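Local coordinates for protein NAD-dependent epimerase/dehydratase (Veillonella parvula DSM 2008, PDB 3R6D) that probably binds NAD(P) through a Rossmann-type domain and may act as an NAD-dependent epimerase or dehydratase, at residues Gly134-Gln137 with Ala138-Leu142. Residues are numbered along the deposited sequence; the frame is centred on the assembly and turned at random.
Sequences GERQ and ARNVL
The guanidinium planes of Arg136 and Arg139 stand 69° apart; the two side chains lie side by side, pointing the same way, and Arg139 NH2 approaches the aliphatic shaft of Arg136, 3.5 Å from its CG, in an oblique contact. Asn140 presents CG and OD1 at the edge of the Arg139 guanidinium, in its plane: OD1 accepts from Arg139 NE at 3.0 Å and from Arg139 NH2 at 2.9 Å, a side-on grip by two nitrogens on one oxygen through bent bonds (N-H...O 144° for NE). A water at the edge of the Arg136 guanidinium, in its plane, accepts from both Arg136 NE and Arg139 NH2, linking two like-charged groups. With chi1 at -173° the Arg136 chain leaves trans to the backbone N, and its bend at chi3 turns NE to this water.

All this lies on helix 129-144, which packs against the parallel strands of a Rossmann-type fold; Leu142 touches Val103 and Ile151 on two adjacent strands, and Ala138 meets Met88 of helix 85-96. The i to i+4 backbone bonds run through both segments, Asn140 N to Arg136 O at 2.9 Å among them. Bonds from NE, NH2 and, to Leu111 O, NH1 would restrain the Arg139 guanidinium's rotation.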
# COMPACT_ATOMS: atom_id res chain seq x y z
N GLY A 134 -7.84 4.22 13.58
CA GLY A 134 -8.41 3.83 12.29
C GLY A 134 -7.43 2.89 11.55
O GLY A 134 -7.86 1.89 10.96
N GLU A 135 -6.13 3.21 11.60
CA GLU A 135 -5.14 2.29 11.00
C GLU A 135 -5.17 0.91 11.67
O GLU A 135 -5.13 -0.13 10.99
CB GLU A 135 -3.72 2.89 11.07
CG GLU A 135 -3.51 4.03 10.07
CD GLU A 135 -2.95 3.62 8.73
OE1 GLU A 135 -2.24 2.60 8.62
OE2 GLU A 135 -3.23 4.38 7.77
N ARG A 136 -5.27 0.90 13.00
CA ARG A 136 -5.36 -0.38 13.69
C ARG A 136 -6.60 -1.20 13.26
O ARG A 136 -6.51 -2.40 13.01
CB ARG A 136 -5.34 -0.16 15.21
CG ARG A 136 -5.26 -1.41 15.99
CD ARG A 136 -5.16 -1.12 17.47
NE ARG A 136 -3.85 -0.60 17.83
CZ ARG A 136 -3.60 0.63 18.29
NH1 ARG A 136 -4.61 1.49 18.48
NH2 ARG A 136 -2.36 0.97 18.60
N GLN A 137 -7.76 -0.53 13.20
CA GLN A 137 -8.99 -1.22 12.84
C GLN A 137 -8.95 -1.74 11.40
O GLN A 137 -9.36 -2.87 11.16
CB GLN A 137 -10.21 -0.32 13.07
CG GLN A 137 -10.52 -0.14 14.58
CD GLN A 137 -11.80 0.62 14.89
OE1 GLN A 137 -12.10 1.61 14.23
NE2 GLN A 137 -12.55 0.18 15.94
N ALA A 138 -8.43 -0.94 10.45
CA ALA A 138 -8.27 -1.39 9.05
C ALA A 138 -7.36 -2.60 8.92
O ALA A 138 -7.69 -3.58 8.24
CB ALA A 138 -7.75 -0.26 8.20
N ARG A 139 -6.25 -2.56 9.68
CA ARG A 139 -5.35 -3.69 9.72
C ARG A 139 -6.04 -4.95 10.24
O ARG A 139 -5.95 -6.02 9.62
CB ARG A 139 -4.15 -3.37 10.59
CG ARG A 139 -3.32 -4.62 10.83
CD ARG A 139 -2.53 -4.52 12.06
NE ARG A 139 -3.34 -4.60 13.26
CZ ARG A 139 -2.84 -4.36 14.45
NH1 ARG A 139 -1.56 -4.01 14.58
NH2 ARG A 139 -3.62 -4.50 15.52
N ASN A 140 -6.77 -4.82 11.36
CA ASN A 140 -7.48 -5.97 11.93
C ASN A 140 -8.49 -6.54 10.96
O ASN A 140 -8.56 -7.76 10.81
CB ASN A 140 -8.19 -5.58 13.23
CG ASN A 140 -7.20 -5.25 14.35
OD1 ASN A 140 -6.00 -5.53 14.24
ND2 ASN A 140 -7.71 -4.65 15.42
N VAL A 141 -9.25 -5.67 10.27
CA VAL A 141 -10.24 -6.17 9.31
C VAL A 141 -9.53 -7.01 8.23
O VAL A 141 -10.00 -8.07 7.82
CB VAL A 141 -11.07 -5.03 8.68
CG1 VAL A 141 -11.86 -5.53 7.45
CG2 VAL A 141 -12.03 -4.44 9.74
N LEU A 142 -8.41 -6.49 7.71
CA LEU A 142 -7.74 -7.21 6.63
C LEU A 142 -7.14 -8.55 7.11
O LEU A 142 -7.28 -9.58 6.46
CB LEU A 142 -6.70 -6.33 5.94
CG LEU A 142 -6.02 -6.95 4.73
CD1 LEU A 142 -7.02 -7.42 3.66
CD2 LEU A 142 -5.04 -5.92 4.14
O HOH W 1 -2.29 -3.10 17.74